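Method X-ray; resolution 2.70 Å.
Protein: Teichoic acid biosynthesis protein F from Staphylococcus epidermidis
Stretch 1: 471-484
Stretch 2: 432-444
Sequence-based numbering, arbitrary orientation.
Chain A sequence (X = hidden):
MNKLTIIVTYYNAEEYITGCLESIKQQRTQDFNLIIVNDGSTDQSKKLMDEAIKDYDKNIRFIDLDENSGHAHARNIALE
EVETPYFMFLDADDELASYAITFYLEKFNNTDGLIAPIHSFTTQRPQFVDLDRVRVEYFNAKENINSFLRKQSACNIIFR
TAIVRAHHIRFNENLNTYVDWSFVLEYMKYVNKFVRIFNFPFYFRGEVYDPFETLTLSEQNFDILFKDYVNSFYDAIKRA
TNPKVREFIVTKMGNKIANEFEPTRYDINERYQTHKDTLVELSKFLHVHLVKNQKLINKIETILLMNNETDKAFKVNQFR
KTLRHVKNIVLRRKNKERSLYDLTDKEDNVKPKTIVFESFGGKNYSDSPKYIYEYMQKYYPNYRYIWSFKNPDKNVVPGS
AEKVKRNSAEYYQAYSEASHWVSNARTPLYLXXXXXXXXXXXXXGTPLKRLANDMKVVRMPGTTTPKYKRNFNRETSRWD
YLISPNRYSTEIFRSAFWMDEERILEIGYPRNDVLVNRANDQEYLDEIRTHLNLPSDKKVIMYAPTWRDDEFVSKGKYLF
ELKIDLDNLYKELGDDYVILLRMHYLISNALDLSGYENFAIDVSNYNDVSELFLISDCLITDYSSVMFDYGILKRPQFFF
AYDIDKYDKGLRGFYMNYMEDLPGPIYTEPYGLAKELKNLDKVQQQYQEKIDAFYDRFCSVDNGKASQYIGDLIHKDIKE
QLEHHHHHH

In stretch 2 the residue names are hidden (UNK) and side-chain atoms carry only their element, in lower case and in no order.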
# COMPACT_ATOMS: atom_id res chain seq x y z
N ASN A 471 -16.50 8.25 26.24
CA ASN A 471 -15.24 8.96 26.08
C ASN A 471 -14.79 9.62 27.35
O ASN A 471 -13.59 9.68 27.63
CB ASN A 471 -15.33 10.00 24.97
CG ASN A 471 -15.28 9.38 23.60
OD1 ASN A 471 -14.73 8.28 23.42
ND2 ASN A 471 -15.86 10.06 22.62
N PHE A 472 -15.74 10.13 28.12
CA PHE A 472 -15.41 10.81 29.35
C PHE A 472 -14.89 9.73 30.29
O PHE A 472 -13.98 9.96 31.09
CB PHE A 472 -16.65 11.47 29.94
CG PHE A 472 -16.36 12.70 30.74
CD1 PHE A 472 -15.47 12.66 31.79
CD2 PHE A 472 -16.99 13.89 30.44
CE1 PHE A 472 -15.20 13.79 32.53
CE2 PHE A 472 -16.72 15.03 31.18
CZ PHE A 472 -15.83 14.97 32.22
N ASN A 473 -15.47 8.55 30.19
CA ASN A 473 -15.09 7.47 31.07
C ASN A 473 -13.68 7.06 30.77
O ASN A 473 -12.92 6.72 31.68
CB ASN A 473 -16.07 6.29 30.92
CG ASN A 473 -15.79 5.17 31.89
OD1 ASN A 473 -14.91 5.29 32.76
ND2 ASN A 473 -16.52 4.07 31.76
N ARG A 474 -13.32 7.08 29.49
CA ARG A 474 -11.97 6.75 29.04
C ARG A 474 -10.93 7.69 29.67
O ARG A 474 -9.86 7.24 30.10
CB ARG A 474 -11.88 6.85 27.52
CG ARG A 474 -12.18 5.57 26.76
CD ARG A 474 -12.21 5.79 25.23
NE ARG A 474 -13.19 4.89 24.58
CZ ARG A 474 -13.01 4.28 23.40
NH1 ARG A 474 -11.88 4.47 22.72
NH2 ARG A 474 -13.96 3.48 22.90
N GLU A 475 -11.25 8.99 29.72
CA GLU A 475 -10.33 9.99 30.23
C GLU A 475 -10.15 9.85 31.73
O GLU A 475 -9.01 9.88 32.22
CB GLU A 475 -10.81 11.40 29.88
CG GLU A 475 -10.22 12.55 30.73
CD GLU A 475 -8.71 12.74 30.59
OE1 GLU A 475 -8.08 11.89 29.90
OE2 GLU A 475 -8.15 13.70 31.17
N THR A 476 -11.24 9.69 32.47
CA THR A 476 -11.07 9.65 33.92
C THR A 476 -10.36 8.37 34.34
O THR A 476 -9.66 8.33 35.35
CB THR A 476 -12.38 9.80 34.69
OG1 THR A 476 -13.11 8.57 34.63
CG2 THR A 476 -13.20 10.93 34.13
N SER A 477 -10.52 7.31 33.55
CA SER A 477 -9.86 6.07 33.90
C SER A 477 -8.34 6.23 33.93
O SER A 477 -7.64 5.40 34.49
CB SER A 477 -10.25 4.94 32.93
OG SER A 477 -9.39 4.89 31.79
N ARG A 478 -7.84 7.28 33.31
CA ARG A 478 -6.40 7.50 33.22
C ARG A 478 -5.88 8.40 34.36
O ARG A 478 -4.67 8.52 34.55
CB ARG A 478 -6.03 8.13 31.87
CG ARG A 478 -6.64 7.48 30.64
CD ARG A 478 -6.09 8.08 29.36
NE ARG A 478 -6.36 9.51 29.24
CZ ARG A 478 -5.78 10.29 28.33
NH1 ARG A 478 -6.06 11.59 28.28
NH2 ARG A 478 -4.89 9.77 27.49
N TRP A 479 -6.79 9.05 35.07
CA TRP A 479 -6.42 9.92 36.17
C TRP A 479 -5.94 9.07 37.34
O TRP A 479 -6.72 8.32 37.92
CB TRP A 479 -7.60 10.76 36.66
CG TRP A 479 -8.18 11.72 35.67
CD1 TRP A 479 -7.68 12.11 34.45
CD2 TRP A 479 -9.39 12.45 35.85
NE1 TRP A 479 -8.52 13.02 33.85
CE2 TRP A 479 -9.58 13.24 34.69
CE3 TRP A 479 -10.33 12.52 36.87
CZ2 TRP A 479 -10.66 14.07 34.54
CZ3 TRP A 479 -11.40 13.34 36.72
CH2 TRP A 479 -11.57 14.11 35.56
N ASP A 480 -4.67 9.21 37.68
CA ASP A 480 -4.09 8.43 38.75
C ASP A 480 -4.44 9.09 40.08
O ASP A 480 -4.71 8.41 41.07
CB ASP A 480 -2.57 8.35 38.57
CG ASP A 480 -2.17 7.61 37.29
OD1 ASP A 480 -2.68 6.50 37.03
OD2 ASP A 480 -1.33 8.15 36.54
N TYR A 481 -4.45 10.43 40.09
CA TYR A 481 -4.86 11.22 41.24
C TYR A 481 -5.92 12.24 40.81
O TYR A 481 -5.84 12.80 39.72
CB TYR A 481 -3.66 11.94 41.84
CG TYR A 481 -2.69 11.01 42.54
CD1 TYR A 481 -3.11 10.19 43.60
CD2 TYR A 481 -1.35 10.96 42.18
CE1 TYR A 481 -2.22 9.35 44.25
CE2 TYR A 481 -0.46 10.12 42.83
CZ TYR A 481 -0.90 9.32 43.86
OH TYR A 481 0.00 8.50 44.50
N LEU A 482 -6.92 12.45 41.66
CA LEU A 482 -7.95 13.45 41.46
C LEU A 482 -8.12 14.28 42.73
O LEU A 482 -8.31 13.73 43.83
CB LEU A 482 -9.27 12.79 41.11
CG LEU A 482 -10.43 13.76 41.02
CD1 LEU A 482 -10.04 14.89 40.11
CD2 LEU A 482 -11.63 13.06 40.50
N ILE A 483 -8.06 15.60 42.60
CA ILE A 483 -8.15 16.47 43.77
C ILE A 483 -9.60 16.69 44.17
O ILE A 483 -10.48 16.82 43.31
CB ILE A 483 -7.47 17.80 43.51
CG1 ILE A 483 -5.96 17.58 43.39
CG2 ILE A 483 -7.76 18.78 44.62
CD1 ILE A 483 -5.15 18.85 43.52
N SER A 484 -9.85 16.74 45.48
CA SER A 484 -11.20 17.06 45.95
C SER A 484 -11.19 18.20 46.98
O SER A 484 -10.34 18.23 47.88
CB SER A 484 -11.89 15.84 46.55
OG SER A 484 -13.25 16.10 46.83
N UNK A 432 -0.92 9.42 25.12
CA UNK A 432 -0.80 8.08 25.69
C UNK A 432 -0.34 8.05 27.13
O UNK A 432 0.86 8.21 27.40
c UNK A 432 -0.34 6.88 23.52
c UNK A 432 0.19 7.24 24.88
o UNK A 432 -1.53 6.51 23.37
n UNK A 432 0.52 6.97 22.51
N UNK A 433 -1.25 7.83 28.07
CA UNK A 433 -0.84 7.79 29.47
C UNK A 433 -0.38 6.40 29.87
O UNK A 433 -1.20 5.51 30.13
c UNK A 433 -1.50 6.83 33.01
c UNK A 433 -1.35 8.95 31.62
c UNK A 433 -1.84 8.31 32.90
c UNK A 433 -1.94 8.28 30.41
n UNK A 433 -1.15 6.47 34.40
N UNK A 434 0.93 6.21 29.92
CA UNK A 434 1.47 4.88 30.16
C UNK A 434 1.58 4.56 31.66
O UNK A 434 1.53 5.47 32.51
c UNK A 434 4.48 5.61 27.93
c UNK A 434 3.01 5.63 28.30
c UNK A 434 2.83 4.75 29.49
n UNK A 434 5.02 8.00 27.32
c UNK A 434 4.80 6.60 26.85
N UNK A 435 1.73 3.26 31.96
CA UNK A 435 1.88 2.71 33.32
C UNK A 435 2.98 3.47 34.03
O UNK A 435 2.97 3.68 35.23
c UNK A 435 2.31 1.25 33.20
c UNK A 435 0.28 -0.20 33.56
c UNK A 435 1.61 0.29 34.14
o UNK A 435 -0.75 -0.14 34.28
o UNK A 435 0.27 -0.66 32.38
N UNK A 436 3.95 3.83 33.21
CA UNK A 436 5.16 4.52 33.56
C UNK A 436 4.92 5.90 34.16
O UNK A 436 5.71 6.37 34.97
n UNK A 436 8.12 5.12 31.45
c UNK A 436 7.37 4.58 32.40
c UNK A 436 5.90 4.70 32.25
o UNK A 436 7.84 3.99 33.37
N UNK A 437 3.83 6.56 33.74
CA UNK A 437 3.58 7.98 34.04
C UNK A 437 2.44 8.21 35.05
O UNK A 437 1.50 7.41 35.16
c UNK A 437 3.28 8.73 32.73
n UNK A 437 4.50 10.12 29.83
c UNK A 437 4.31 8.48 31.62
o UNK A 437 3.07 8.42 29.55
c UNK A 437 3.90 9.02 30.24
N UNK A 438 2.52 9.32 35.79
CA UNK A 438 1.49 9.65 36.76
C UNK A 438 0.68 10.87 36.30
O UNK A 438 1.26 11.95 36.12
o UNK A 438 2.84 8.80 38.57
c UNK A 438 0.97 10.14 39.13
c UNK A 438 2.07 9.93 38.14
N UNK A 439 -0.63 10.70 36.13
CA UNK A 439 -1.50 11.78 35.66
C UNK A 439 -2.28 12.36 36.85
O UNK A 439 -3.19 11.70 37.40
c UNK A 439 -3.53 13.57 34.42
c UNK A 439 -3.36 12.28 33.91
c UNK A 439 -5.12 14.09 32.69
c UNK A 439 -4.12 11.92 32.79
c UNK A 439 -4.39 14.47 33.82
c UNK A 439 -5.00 12.82 32.18
c UNK A 439 -2.44 11.26 34.57
o UNK A 439 -5.98 14.97 32.07
N UNK A 440 -1.92 13.57 37.26
CA UNK A 440 -2.60 14.23 38.38
C UNK A 440 -3.68 15.19 37.88
O UNK A 440 -3.39 16.13 37.15
c UNK A 440 -2.32 15.71 40.39
c UNK A 440 0.31 14.66 40.90
c UNK A 440 -1.60 14.99 39.29
c UNK A 440 -0.63 14.00 39.93
N UNK A 441 -4.93 14.92 38.26
CA UNK A 441 -6.08 15.72 37.84
C UNK A 441 -6.56 16.59 38.98
O UNK A 441 -6.89 16.10 40.07
o UNK A 441 -8.34 17.77 35.99
c UNK A 441 -7.23 14.82 37.40
n UNK A 441 -7.75 16.08 34.65
c UNK A 441 -8.18 16.57 35.81
c UNK A 441 -8.46 15.57 36.93
N UNK A 442 -6.62 17.90 38.75
CA UNK A 442 -6.95 18.79 39.84
C UNK A 442 -8.40 19.11 39.73
O UNK A 442 -9.03 19.51 40.71
c UNK A 442 -4.70 19.75 39.54
c UNK A 442 -6.17 20.07 39.71
o UNK A 442 -6.61 20.76 38.54
N UNK A 443 -8.93 18.88 38.53
CA UNK A 443 -10.22 19.44 38.08
C UNK A 443 -10.29 20.94 38.42
O UNK A 443 -9.29 21.53 38.82
c UNK A 443 -12.62 17.89 34.16
c UNK A 443 -12.09 18.03 35.44
c UNK A 443 -12.69 18.89 37.83
c UNK A 443 -14.20 19.00 36.12
c UNK A 443 -11.43 18.65 38.62
c UNK A 443 -13.84 19.44 38.27
c UNK A 443 -12.89 18.59 36.44
c UNK A 443 -13.93 18.30 33.88
c UNK A 443 -14.73 18.86 34.85
n UNK A 443 -14.76 19.50 37.25
N UNK A 444 -11.45 21.56 38.27
CA UNK A 444 -11.50 23.00 38.42
C UNK A 444 -12.76 23.46 39.15
O UNK A 444 -13.43 24.40 38.70
n UNK A 444 -14.18 22.33 34.98
c UNK A 444 -12.43 23.05 36.09
c UNK A 444 -13.77 23.13 36.02
c UNK A 444 -13.12 21.76 34.44
n UNK A 444 -12.05 22.16 35.11
c UNK A 444 -11.46 23.65 37.04

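Position 432 carries two carbons, the second bearing one oxygen and one nitrogen, and it points away from stretch 1: Asn-432. Position 433 has four carbons in a row ending in nitrogen; the terminal nitrogen lies 2.7 Å from OD2 of Asp-480, and the carbon two bonds before it packs 3.3 Å from O of Arg-478. This is Lys-433, a long amine suited to a site facing a carboxylate, with which it forms a salt bridge. Position 434 repeats that unbranched chain but does not reach stretch 1: Lys-434. Position 435 has three carbons, the third carrying two oxygens: Glu-435, exposed. Position 436, two carbons ending in one oxygen and one nitrogen, makes no contact across and is Asn-436.

Position 437 has three carbons, the third with one oxygen and one nitrogen: Gln-437. It closes a type I turn begun at Lys-434, and its OE1 accepts from N of Lys-434 at 3.1 Å; its backbone O takes a hydrogen bond from NZ of Lys-433 at 2.9 Å.

Position 438 shows one carbon bearing an oxygen and a carbon, the latter 3.9 Å from CD2 of Tyr-481: Thr-438. Its beta-branched chain suits an extended strand, and its methyl gives the Tyr-481 ring an apolar surface. Position 439 has one carbon, then a six-carbon ring bearing an oxygen 2.7 Å from OE2 of Glu-475; the ring offers its face to the edge of Trp-479. This is Tyr-439, whose hydroxyl extends far enough to donate to that carboxylate.

Position 440 has four carbons forked at the first, one arm two carbons long; the inner carbon of that arm lies at the ring edge of Tyr-481, 3.8 Å from CD2. Ile-440 fits, an apolar branched chain in a strand. Position 441 has three carbons ending in one oxygen and one nitrogen, the second carbon 3.3 Å from the centroid of the Trp-479 six-membered ring: Gln-441, whose aliphatic CG covers the ring while OE1 accepts from the backbone N of position 443 at 2.8 Å.

Position 442, one carbon with an oxygen and a carbon, the latter 4.1 Å from CD1 of Ile-483, is Thr-442; its methyl meets Ile-483, leaving the hydroxyl for polar partners. Position 443 holds fused rings of eight carbons and one nitrogen, broad enough to touch both CZ of Phe-472 and CH2 of Trp-479: Trp-443. Position 444, a five-membered ring with two nitrogens, out of reach, is His-444.

The contact joins two parallel strands. N of Tyr-481 donates to O of Tyr-439 (3.2 Å), N of Gln-441 to O of Tyr-481 (2.7 Å), and N of Ile-483 to O of Gln-441 (2.8 Å). Just before the bridged residues, Asp-480 takes the backbone N of Tyr-439 on OD2 at 2.7 Å and the ammonium of Lys-433 on the same carboxylate, while aromatic packing around Trp-479 reinforces the ladder.

Stretch 2 (432-444) NKKENQTYIQTWH
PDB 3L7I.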